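Local atomic coordinates of extracellular solute-binding protein, family 5 (Chelativorans sp., PDB entry 6WM6), a protein that binds EDTA in the periplasm as the solute-binding protein of an ABC transporter, probably delivering the chelator for uptake. Residues A[337-351]-A[523-535]. Numbering follows the deposited sequence.
Sequences KAKTADPYLRNWPHM and ALFPIYQLPTALI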
loop_
_atom_site.group_PDB
_atom_site.type_symbol
_atom_site.label_atom_id
_atom_site.label_comp_id
_atom_site.label_asym_id
_atom_site.label_seq_id
_atom_site.Cartn_x
_atom_site.Cartn_y
_atom_site.Cartn_z
ATOM N N LYS A 337 -13.092 2.705 -17.906
ATOM C CA LYS A 337 -12.936 3.889 -17.079
ATOM C C LYS A 337 -14.115 4.844 -17.241
ATOM O O LYS A 337 -14.535 5.469 -16.267
ATOM C CB LYS A 337 -11.607 4.566 -17.433
ATOM C CG LYS A 337 -11.162 5.614 -16.430
ATOM C CD LYS A 337 -9.750 6.149 -16.712
ATOM C CE LYS A 337 -9.684 7.059 -17.910
ATOM N NZ LYS A 337 -10.307 8.392 -17.639
ATOM N N ALA A 338 -14.669 4.943 -18.455
ATOM C CA ALA A 338 -15.819 5.810 -18.698
ATOM C C ALA A 338 -17.035 5.388 -17.890
ATOM O O ALA A 338 -17.829 6.248 -17.464
ATOM C CB ALA A 338 -16.186 5.809 -20.184
ATOM N N LYS A 339 -17.198 4.090 -17.653
ATOM C CA LYS A 339 -18.364 3.596 -16.939
ATOM C C LYS A 339 -18.200 3.571 -15.430
ATOM O O LYS A 339 -19.198 3.625 -14.702
ATOM C CB LYS A 339 -18.696 2.172 -17.413
ATOM C CG LYS A 339 -19.065 2.045 -18.875
ATOM C CD LYS A 339 -20.539 2.301 -19.093
ATOM C CE LYS A 339 -20.957 1.949 -20.520
ATOM N NZ LYS A 339 -20.344 2.856 -21.528
ATOM N N THR A 340 -16.970 3.488 -14.913
ATOM C CA THR A 340 -16.749 3.244 -13.503
ATOM C C THR A 340 -16.040 4.362 -12.754
ATOM O O THR A 340 -16.098 4.382 -11.519
ATOM C CB THR A 340 -15.942 1.945 -13.290
ATOM O OG1 THR A 340 -14.665 2.077 -13.938
ATOM C CG2 THR A 340 -16.676 0.753 -13.860
ATOM N N ALA A 341 -15.323 5.239 -13.441
ATOM C CA ALA A 341 -14.594 6.334 -12.808
ATOM C C ALA A 341 -15.025 7.687 -13.349
ATOM O O ALA A 341 -15.310 8.604 -12.559
ATOM C CB ALA A 341 -13.076 6.157 -13.010
ATOM N N ASP A 342 -15.089 7.837 -14.669
ATOM C CA ASP A 342 -15.298 9.154 -15.259
ATOM C C ASP A 342 -16.594 9.840 -14.818
ATOM O O ASP A 342 -16.623 11.085 -14.841
ATOM C CB ASP A 342 -15.252 9.094 -16.794
ATOM C CG ASP A 342 -13.893 8.669 -17.353
ATOM O OD1 ASP A 342 -12.902 8.634 -16.593
ATOM O OD2 ASP A 342 -13.844 8.392 -18.568
ATOM N N PRO A 343 -17.667 9.141 -14.447
ATOM C CA PRO A 343 -18.890 9.871 -14.069
ATOM C C PRO A 343 -18.733 10.736 -12.832
ATOM O O PRO A 343 -19.507 11.689 -12.669
ATOM C CB PRO A 343 -19.915 8.752 -13.850
ATOM C CG PRO A 343 -19.458 7.657 -14.741
ATOM C CD PRO A 343 -17.933 7.698 -14.612
ATOM N N TYR A 344 -17.766 10.458 -11.961
ATOM C CA TYR A 344 -17.610 11.226 -10.735
ATOM C C TYR A 344 -16.169 11.621 -10.431
ATOM O O TYR A 344 -15.936 12.310 -9.435
ATOM C CB TYR A 344 -18.219 10.486 -9.529
ATOM C CG TYR A 344 -17.502 9.257 -9.025
ATOM C CD1 TYR A 344 -17.489 8.070 -9.758
ATOM C CD2 TYR A 344 -16.853 9.258 -7.789
ATOM C CE1 TYR A 344 -16.845 6.932 -9.278
ATOM C CE2 TYR A 344 -16.213 8.139 -7.324
ATOM C CZ TYR A 344 -16.205 6.978 -8.053
ATOM O OH TYR A 344 -15.556 5.863 -7.561
ATOM N N LEU A 345 -15.215 11.242 -11.271
ATOM C CA LEU A 345 -13.806 11.574 -11.085
ATOM C C LEU A 345 -13.309 12.236 -12.360
ATOM O O LEU A 345 -13.325 11.604 -13.422
ATOM C CB LEU A 345 -12.999 10.317 -10.811
ATOM C CG LEU A 345 -13.435 9.470 -9.611
ATOM C CD1 LEU A 345 -12.671 8.164 -9.580
ATOM C CD2 LEU A 345 -13.242 10.238 -8.303
ATOM N N ARG A 346 -12.870 13.496 -12.265
ATOM C CA ARG A 346 -12.439 14.246 -13.431
ATOM C C ARG A 346 -10.985 13.945 -13.774
ATOM O O ARG A 346 -10.141 13.782 -12.880
ATOM C CB ARG A 346 -12.582 15.753 -13.179
ATOM N N ASN A 347 -10.696 13.824 -15.064
ATOM C CA ASN A 347 -9.339 13.640 -15.566
ATOM C C ASN A 347 -8.632 12.518 -14.813
ATOM O O ASN A 347 -7.482 12.646 -14.372
ATOM C CB ASN A 347 -8.549 14.954 -15.482
ATOM C CG ASN A 347 -9.163 16.056 -16.351
ATOM O OD1 ASN A 347 -9.321 17.185 -15.899
ATOM N ND2 ASN A 347 -9.512 15.714 -17.574
ATOM N N TRP A 348 -9.325 11.404 -14.676
ATOM C CA TRP A 348 -8.771 10.270 -13.937
ATOM C C TRP A 348 -7.837 9.492 -14.856
ATOM O O TRP A 348 -8.240 9.097 -15.953
ATOM C CB TRP A 348 -9.878 9.358 -13.431
ATOM C CG TRP A 348 -9.429 8.554 -12.235
ATOM C CD1 TRP A 348 -9.113 7.217 -12.184
ATOM C CD2 TRP A 348 -9.232 9.063 -10.911
ATOM N NE1 TRP A 348 -8.737 6.881 -10.906
ATOM C CE2 TRP A 348 -8.809 7.990 -10.105
ATOM C CE3 TRP A 348 -9.388 10.326 -10.319
ATOM C CZ2 TRP A 348 -8.543 8.144 -8.745
ATOM C CZ3 TRP A 348 -9.123 10.480 -8.982
ATOM C CH2 TRP A 348 -8.718 9.383 -8.203
ATOM N N PRO A 349 -6.588 9.253 -14.468
ATOM C CA PRO A 349 -5.637 8.688 -15.422
ATOM C C PRO A 349 -5.768 7.179 -15.593
ATOM O O PRO A 349 -5.944 6.435 -14.620
ATOM C CB PRO A 349 -4.268 9.044 -14.795
ATOM C CG PRO A 349 -4.538 9.124 -13.338
ATOM C CD PRO A 349 -5.952 9.657 -13.195
ATOM N N HIS A 350 -5.649 6.738 -16.829
ATOM C CA HIS A 350 -5.339 5.337 -17.101
ATOM C C HIS A 350 -3.978 4.998 -16.499
ATOM O O HIS A 350 -3.083 5.844 -16.393
ATOM C CB HIS A 350 -5.225 5.105 -18.606
ATOM C CG HIS A 350 -6.520 5.149 -19.344
ATOM N ND1 HIS A 350 -7.489 4.176 -19.207
ATOM C CD2 HIS A 350 -6.990 6.032 -20.262
ATOM C CE1 HIS A 350 -8.510 4.468 -20.003
ATOM N NE2 HIS A 350 -8.238 5.599 -20.642
ATOM N N MET A 351 -3.800 3.736 -16.124
ATOM C CA MET A 351 -2.491 3.225 -15.746
ATOM C C MET A 351 -2.105 2.135 -16.734
ATOM O O MET A 351 -2.752 1.071 -16.780
ATOM C CB MET A 351 -2.472 2.704 -14.326
ATOM C CG MET A 351 -1.076 2.270 -13.905
ATOM S SD MET A 351 -1.043 2.026 -12.118
ATOM C CE MET A 351 0.474 1.066 -11.963
ATOM N N ALA A 523 0.418 -11.314 -18.496
ATOM C CA ALA A 523 -0.173 -11.948 -17.325
ATOM C C ALA A 523 -0.723 -10.950 -16.309
ATOM O O ALA A 523 -1.347 -11.361 -15.315
ATOM C CB ALA A 523 0.833 -12.893 -16.645
ATOM N N LEU A 524 -0.530 -9.662 -16.533
ATOM C CA LEU A 524 -0.985 -8.635 -15.586
ATOM C C LEU A 524 -1.381 -7.394 -16.378
ATOM O O LEU A 524 -0.553 -6.795 -17.084
ATOM C CB LEU A 524 0.099 -8.331 -14.553
ATOM C CG LEU A 524 -0.292 -7.391 -13.421
ATOM C CD1 LEU A 524 -1.412 -7.967 -12.602
ATOM C CD2 LEU A 524 0.941 -7.143 -12.542
ATOM N N PHE A 525 -2.656 -7.030 -16.279
ATOM C CA PHE A 525 -3.242 -5.907 -17.020
ATOM C C PHE A 525 -3.581 -4.787 -16.056
ATOM O O PHE A 525 -4.496 -4.941 -15.241
ATOM C CB PHE A 525 -4.510 -6.421 -17.712
ATOM C CG PHE A 525 -5.280 -5.383 -18.500
ATOM C CD1 PHE A 525 -4.876 -4.991 -19.766
ATOM C CD2 PHE A 525 -6.461 -4.860 -18.004
ATOM C CE1 PHE A 525 -5.617 -4.090 -20.505
ATOM C CE2 PHE A 525 -7.185 -3.924 -18.731
ATOM C CZ PHE A 525 -6.769 -3.546 -19.990
ATOM N N PRO A 526 -2.843 -3.685 -16.088
ATOM C CA PRO A 526 -3.152 -2.564 -15.194
ATOM C C PRO A 526 -4.360 -1.805 -15.701
ATOM O O PRO A 526 -4.579 -1.698 -16.913
ATOM C CB PRO A 526 -1.883 -1.700 -15.272
ATOM C CG PRO A 526 -1.372 -1.918 -16.706
ATOM C CD PRO A 526 -1.773 -3.353 -17.058
ATOM N N ILE A 527 -5.132 -1.250 -14.763
ATOM C CA ILE A 527 -6.392 -0.567 -15.080
ATOM C C ILE A 527 -6.280 0.915 -14.703
ATOM O O ILE A 527 -6.007 1.761 -15.555
ATOM C CB ILE A 527 -7.581 -1.314 -14.463
ATOM C CG1 ILE A 527 -7.645 -2.757 -15.005
ATOM C CG2 ILE A 527 -8.884 -0.594 -14.770
ATOM C CD1 ILE A 527 -8.621 -3.676 -14.285
ATOM N N TYR A 528 -6.482 1.258 -13.440
ATOM C CA TYR A 528 -6.331 2.642 -12.979
ATOM C C TYR A 528 -6.278 2.627 -11.459
ATOM O O TYR A 528 -6.645 1.649 -10.799
ATOM C CB TYR A 528 -7.428 3.560 -13.514
ATOM C CG TYR A 528 -8.843 3.239 -13.121
ATOM C CD1 TYR A 528 -9.272 3.385 -11.807
ATOM C CD2 TYR A 528 -9.791 2.805 -14.066
ATOM C CE1 TYR A 528 -10.580 3.110 -11.417
ATOM C CE2 TYR A 528 -11.086 2.518 -13.677
ATOM C CZ TYR A 528 -11.470 2.668 -12.372
ATOM O OH TYR A 528 -12.767 2.402 -11.946
ATOM N N GLN A 529 -5.834 3.753 -10.906
ATOM C CA GLN A 529 -5.691 3.912 -9.461
ATOM C C GLN A 529 -7.033 4.047 -8.762
ATOM O O GLN A 529 -7.953 4.720 -9.237
ATOM C CB GLN A 529 -4.863 5.170 -9.192
ATOM C CG GLN A 529 -3.371 5.035 -9.508
ATOM C CD GLN A 529 -2.746 6.383 -9.664
ATOM O OE1 GLN A 529 -2.794 6.982 -10.737
ATOM N NE2 GLN A 529 -2.106 6.850 -8.606
ATOM N N LEU A 530 -7.139 3.436 -7.585
ATOM C CA LEU A 530 -8.308 3.627 -6.757
ATOM C C LEU A 530 -8.364 5.061 -6.252
ATOM O O LEU A 530 -7.335 5.656 -5.951
ATOM C CB LEU A 530 -8.287 2.696 -5.544
ATOM C CG LEU A 530 -8.668 1.233 -5.780
ATOM C CD1 LEU A 530 -7.692 0.485 -6.646
ATOM C CD2 LEU A 530 -8.796 0.528 -4.423
ATOM N N PRO A 531 -9.551 5.620 -6.087
ATOM C CA PRO A 531 -9.660 6.906 -5.387
ATOM C C PRO A 531 -9.624 6.710 -3.887
ATOM O O PRO A 531 -10.239 5.798 -3.343
ATOM C CB PRO A 531 -11.033 7.427 -5.831
ATOM C CG PRO A 531 -11.837 6.175 -6.072
ATOM C CD PRO A 531 -10.853 5.149 -6.621
ATOM N N THR A 532 -8.920 7.580 -3.212
ATOM C CA THR A 532 -9.058 7.668 -1.774
ATOM C C THR A 532 -10.306 8.490 -1.425
ATOM O O THR A 532 -10.873 9.204 -2.255
ATOM C CB THR A 532 -7.861 8.368 -1.142
ATOM O OG1 THR A 532 -7.891 9.743 -1.559
ATOM C CG2 THR A 532 -6.540 7.748 -1.539
ATOM N N ALA A 533 -10.733 8.395 -0.172
ATOM C CA ALA A 533 -11.809 9.258 0.309
ATOM C C ALA A 533 -11.607 9.487 1.800
ATOM O O ALA A 533 -11.869 8.596 2.614
ATOM C CB ALA A 533 -13.174 8.631 0.033
ATOM N N LEU A 534 -11.177 10.681 2.156
ATOM C CA LEU A 534 -11.073 11.123 3.547
ATOM C C LEU A 534 -12.231 12.070 3.793
ATOM O O LEU A 534 -12.311 13.127 3.179
ATOM C CB LEU A 534 -9.745 11.836 3.765
ATOM C CG LEU A 534 -9.433 12.299 5.174
ATOM C CD1 LEU A 534 -9.247 11.140 6.132
ATOM C CD2 LEU A 534 -8.188 13.197 5.134
ATOM N N ILE A 535 -13.155 11.671 4.662
ATOM C CA ILE A 535 -14.403 12.392 4.895
ATOM C C ILE A 535 -14.457 12.675 6.388
ATOM O O ILE A 535 -14.298 11.748 7.202
ATOM C CB ILE A 535 -15.615 11.570 4.434
ATOM C CG1 ILE A 535 -15.424 11.060 2.997
ATOM C CG2 ILE A 535 -16.903 12.428 4.515
ATOM C CD1 ILE A 535 -16.494 10.074 2.525
HETATM O O HOH W 1 -13.366 3.694 -8.972
HETATM O O HOH W 2 -4.348 5.507 -12.596
HETATM O O HOH W 3 -7.754 1.828 -17.679
#
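Trp348 and Tyr528 meet as an offset edge-to-face pair: the five-membered ring of Trp348 turns its edge toward the tyrosine face, with centroids 5.3 Å apart and planes at 90°. With CG of Trp348 anti to the backbone N (chi1 -156°), the indole reaches the strand, and its NE1 donates to Gln529 O at 2.8 Å. The acceptor lies only 2° out of the indole plane; this in-plane bond, together with the side chains on both faces, probably limits rotation of the ring. Thr340 OG1, at the end of helix 333-340, lies at the edge of the Tyr528 ring, in its plane, 2.8 Å from Tyr528 OH; Thr340 OG1 also bonds to Leu336 O.

Apolar contacts surround the indole. Pro531 CB lies 3.8 Å from Trp348 CH2, while Leu345 CD1 rests over the centre of one indole face and Pro349 CD covers the opposite face toward its rim. Were Trp348 reduced to an alanine, Gln529 O would probably lose its indole donor and a gap would be likely to open between Leu345 and Pro349, with Pro531 CB and the Tyr528 face losing their partner.

Backbone and water links continue toward Met351, whose N donates to Ile527 O at 3.0 Å. One water bridges Pro349 O with both N and OE1 of Gln529.

Within 337-351, Lys337 NZ pairs with Asp342 OD1 and also donates to Trp348 O, tying the helix to the returning chain. The segment after helix 333-340 thus packs across strand 524-537, which pairs antiparallel with strand 305-311 in a mixed sheet of this periplasmic binding protein fold.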